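Local coordinates for Lin1944 protein (Listeria innocua, PDB 3D7L) that is of unknown function but belongs to the short-chain dehydrogenase/reductase family and is probably an oxidoreductase, at residues Val41-Asn45 with Ile86-Leu90; Gln93-Leu98 with Ala134-Phe138. All coordinates share one frame; numbering follows the deposited sequence.

Both contacts lie on helix 79-100 of the Rossmann-type fold, with centres about 11 Å apart. Along the chain they come in series: contact 1 joins the helix to the loop after strand 39-40, and contact 2 joins its next turns to helix 126-142. Between the two sites on the helix, Ser-88 O and Gln-93 N are 3.3 Å apart, a probable hydrogen bond five residues on, close to the wide pi-type turn at 86-90. Leu-90 packs on Ala-134, and Val-135 on the backbone of Lys-89 and Leu-90. The second subunit touches both, against Ile-86, Leu-90 and Ala-134, so helix 79-100 links that loop, helix 126-142 and the dimer interface, consistent with paired helices in many SDR enzymes.

Contact 1: Val41-Asn45 with Ile86-Leu90; sequences VDITN and ISSKL
Ile-43 and Thr-44 lean on Ser-87 and Ser-88 without any hydrogen bond between the segments. The approach is made by a type I turn, Asp-42 to Asn-45, closed by the backbone hydrogen bond from Asn-45 N to Asp-42 O. Asp-42 OD1 stiffens it from within as an Asx turn: Thr-44 N (2.9 Å) and Thr-44 OG1 (2.7 Å) both reach OD1 from one face of the carboxylate, the amide 37° out of its plane. At Ile-43 the end of the side chain does the touching, CD1 lying 3.6 Å from Ser-88 O and 3.7 Å from Ser-88 OG, which is itself hydrogen-bonded to Ser-68 N. Thr-44 divides its branches. OG1 sits between the backbone N and the carbonyl carbon (chi1 77°) and turns back to Asp-42, which leaves CG2 beside the backbone N and facing the helix, 3.7 Å from Ser-87 OG and 4.1 Å from Ser-88 CB; Ser-87 OG pairs with Val-84 O. Asn-45 faces away and caps helix 46-56 through Ser-48 N. The contact thus joins the loop between strand 39-40 and helix 46-56 to the flank of helix 79-100, with Thr-66 against Ile-43 and helix 126-142 packed on Ile-86 and Leu-90.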
# COMPACT_ATOMS: atom_id res chain seq x y z
N VAL D 41 8.05 8.36 20.73
CA VAL D 41 8.00 8.70 19.30
C VAL D 41 6.53 8.87 18.88
O VAL D 41 5.66 8.10 19.29
CB VAL D 41 8.78 7.66 18.40
CG1 VAL D 41 8.16 6.26 18.44
CG2 VAL D 41 8.95 8.16 16.94
N ASP D 42 6.26 9.94 18.14
CA ASP D 42 5.02 10.08 17.37
C ASP D 42 5.41 9.75 15.93
O ASP D 42 6.07 10.56 15.25
CB ASP D 42 4.47 11.51 17.45
CG ASP D 42 3.20 11.70 16.63
OD1 ASP D 42 2.85 10.79 15.84
OD2 ASP D 42 2.55 12.75 16.76
N ILE D 43 4.99 8.56 15.47
CA ILE D 43 5.39 8.06 14.16
C ILE D 43 4.72 8.83 13.03
O ILE D 43 5.14 8.68 11.87
CB ILE D 43 5.12 6.53 13.96
CG1 ILE D 43 3.60 6.25 13.88
CG2 ILE D 43 5.87 5.68 15.02
CD1 ILE D 43 3.21 4.77 13.59
N THR D 44 3.67 9.60 13.34
CA THR D 44 3.05 10.48 12.33
C THR D 44 3.85 11.78 12.11
O THR D 44 3.54 12.56 11.19
CB THR D 44 1.59 10.87 12.65
OG1 THR D 44 1.57 11.87 13.66
CG2 THR D 44 0.75 9.66 13.09
N ASN D 45 4.87 11.99 12.93
CA ASN D 45 5.66 13.20 12.86
C ASN D 45 7.13 12.88 12.56
O ASN D 45 7.81 12.22 13.35
CB ASN D 45 5.45 13.97 14.17
CG ASN D 45 6.18 15.29 14.21
OD1 ASN D 45 7.42 15.34 14.25
ND2 ASN D 45 5.42 16.38 14.24
N ILE D 86 -2.93 6.60 6.35
CA ILE D 86 -1.78 6.98 5.53
C ILE D 86 -0.63 7.55 6.35
O ILE D 86 0.53 7.22 6.08
CB ILE D 86 -2.18 7.92 4.37
CG1 ILE D 86 -3.04 7.14 3.35
CG2 ILE D 86 -0.94 8.49 3.69
CD1 ILE D 86 -3.56 7.98 2.19
N SER D 87 -0.94 8.34 7.39
CA SER D 87 0.13 8.92 8.21
C SER D 87 0.69 7.97 9.25
O SER D 87 1.80 8.18 9.74
CB SER D 87 -0.29 10.26 8.86
OG SER D 87 -1.16 10.01 9.96
N SER D 88 -0.06 6.91 9.59
CA SER D 88 0.28 6.06 10.74
C SER D 88 0.72 4.62 10.38
O SER D 88 1.91 4.37 10.21
CB SER D 88 -0.84 6.07 11.78
OG SER D 88 -0.43 5.40 12.97
N LYS D 89 -0.23 3.68 10.28
CA LYS D 89 0.12 2.30 9.95
C LYS D 89 0.90 2.23 8.64
O LYS D 89 1.82 1.42 8.53
CB LYS D 89 -1.13 1.40 9.87
CG LYS D 89 -0.87 -0.08 9.53
CD LYS D 89 -0.28 -0.83 10.71
CE LYS D 89 -0.09 -2.31 10.42
NZ LYS D 89 -1.38 -3.02 10.31
N LEU D 90 0.54 3.07 7.67
CA LEU D 90 1.21 3.08 6.36
C LEU D 90 2.50 3.91 6.40
O LEU D 90 3.60 3.37 6.41
CB LEU D 90 0.27 3.58 5.25
CG LEU D 90 0.71 3.35 3.79
CD1 LEU D 90 -0.52 3.39 2.86
CD2 LEU D 90 1.78 4.32 3.32

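Contact 2: Gln93-Leu98 with Ala134-Phe138; sequences QINLVL and AVTAF
Val-135 and Phe-138 reach across to Gln-93, Ile-94, Val-97 and Leu-98, joining two consecutive helices of the Rossmann fold. Helices 79-100 and 126-142, linked through strand 108-113, run nearly the same way at this point, their axes 11.0 Å apart and inclined by 25°. Ala-134 contributes little here beyond its carbonyl oxygen, which Ile-94 CD1 approaches distantly; the residue packs on Ala-134 of the second subunit. Val-135 points at the partner helix and crosses Gln-93 at about a right angle. Its CG2 lies 4.0 Å from Gln-93 NE2 and 4.2 Å from Ile-94 CD1, touching both neighbours, and CG1 is only slightly farther from the amide. The buried Gln-93 amide is satisfied at both ends: NE2 bonds to Thr-113 O and Lys-89 O, and OE1 pairs with Ser-64 OG, tying the helix to the sheet side of the fold. Phe-138 carries the rest of the contact. With CG anti to the backbone N (chi1 172°), the ring extends into the groove between Ile-94, Val-97 and Leu-98. Leu-98 CD2 comes in obliquely, 3.8 Å from Phe-138 CZ. Val-97, which also rests on Phe-110 and Leu-112 of strand 108-113, sets CG1 at the ring edge, in its plane, 3.6 Å from Phe-138 CE2. Ile-94 lies over one face, its CG1 3.8 Å from Phe-138 CD2, while CD1 reaches back over Phe-138 CB. Further out, Ile-94 CG2 makes a CH-pi contact, 3.9 Å from the centroid of the Phe-138 ring and just 9° off its normal.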
# COMPACT_ATOMS: atom_id res chain seq x y z
N GLN D 93 5.06 3.65 9.58
CA GLN D 93 5.98 2.50 9.56
C GLN D 93 7.04 2.63 8.46
O GLN D 93 8.21 2.26 8.66
CB GLN D 93 5.23 1.18 9.40
CG GLN D 93 4.37 0.77 10.57
CD GLN D 93 4.06 -0.73 10.49
OE1 GLN D 93 4.73 -1.54 11.13
NE2 GLN D 93 3.04 -1.10 9.69
N ILE D 94 6.66 3.17 7.31
CA ILE D 94 7.61 3.31 6.22
C ILE D 94 8.68 4.35 6.54
O ILE D 94 9.89 4.11 6.32
CB ILE D 94 6.90 3.49 4.84
CG1 ILE D 94 6.31 2.12 4.41
CG2 ILE D 94 7.88 3.99 3.77
CD1 ILE D 94 5.32 2.13 3.30
N ASN D 95 8.25 5.45 7.15
CA ASN D 95 9.16 6.49 7.61
C ASN D 95 10.13 5.99 8.65
O ASN D 95 11.29 6.41 8.66
CB ASN D 95 8.39 7.75 8.07
CG ASN D 95 7.81 8.53 6.87
OD1 ASN D 95 8.14 8.24 5.73
ND2 ASN D 95 6.94 9.50 7.13
N LEU D 96 9.71 5.06 9.51
CA LEU D 96 10.70 4.46 10.43
C LEU D 96 11.84 3.79 9.66
O LEU D 96 12.96 3.73 10.15
CB LEU D 96 10.06 3.46 11.39
CG LEU D 96 8.99 3.91 12.36
CD1 LEU D 96 8.42 2.65 12.99
CD2 LEU D 96 9.48 4.91 13.45
N VAL D 97 11.53 3.26 8.48
CA VAL D 97 12.56 2.67 7.61
C VAL D 97 13.35 3.78 6.90
O VAL D 97 14.59 3.80 6.96
CB VAL D 97 11.95 1.68 6.58
CG1 VAL D 97 12.97 1.28 5.56
CG2 VAL D 97 11.35 0.47 7.29
N LEU D 98 12.65 4.71 6.26
CA LEU D 98 13.36 5.77 5.53
C LEU D 98 14.30 6.58 6.44
O LEU D 98 15.34 7.06 5.98
CB LEU D 98 12.40 6.71 4.79
CG LEU D 98 11.42 6.03 3.83
CD1 LEU D 98 10.56 7.06 3.17
CD2 LEU D 98 12.14 5.19 2.76
N ALA D 134 0.48 -1.94 1.25
CA ALA D 134 1.50 -0.94 0.98
C ALA D 134 2.81 -1.32 1.68
O ALA D 134 3.89 -1.28 1.08
CB ALA D 134 1.04 0.40 1.46
N VAL D 135 2.71 -1.70 2.94
CA VAL D 135 3.88 -2.01 3.76
C VAL D 135 4.55 -3.32 3.27
O VAL D 135 5.80 -3.42 3.22
CB VAL D 135 3.52 -2.00 5.27
CG1 VAL D 135 4.66 -2.56 6.15
CG2 VAL D 135 3.19 -0.54 5.72
N THR D 136 3.72 -4.27 2.82
CA THR D 136 4.23 -5.57 2.35
C THR D 136 5.09 -5.34 1.12
O THR D 136 6.26 -5.80 1.06
CB THR D 136 3.08 -6.57 2.03
OG1 THR D 136 2.32 -6.86 3.21
CG2 THR D 136 3.61 -7.87 1.49
N ALA D 137 4.52 -4.62 0.16
CA ALA D 137 5.18 -4.32 -1.12
C ALA D 137 6.41 -3.44 -0.97
O ALA D 137 7.42 -3.69 -1.63
CB ALA D 137 4.19 -3.69 -2.08
N PHE D 138 6.34 -2.40 -0.14
CA PHE D 138 7.52 -1.56 0.18
C PHE D 138 8.70 -2.40 0.67
O PHE D 138 9.80 -2.29 0.16
CB PHE D 138 7.21 -0.48 1.25
CG PHE D 138 8.45 0.27 1.73
CD1 PHE D 138 9.03 1.27 0.94
CD2 PHE D 138 9.05 -0.06 2.96
CE1 PHE D 138 10.20 1.95 1.37
CE2 PHE D 138 10.21 0.61 3.40
CZ PHE D 138 10.79 1.62 2.60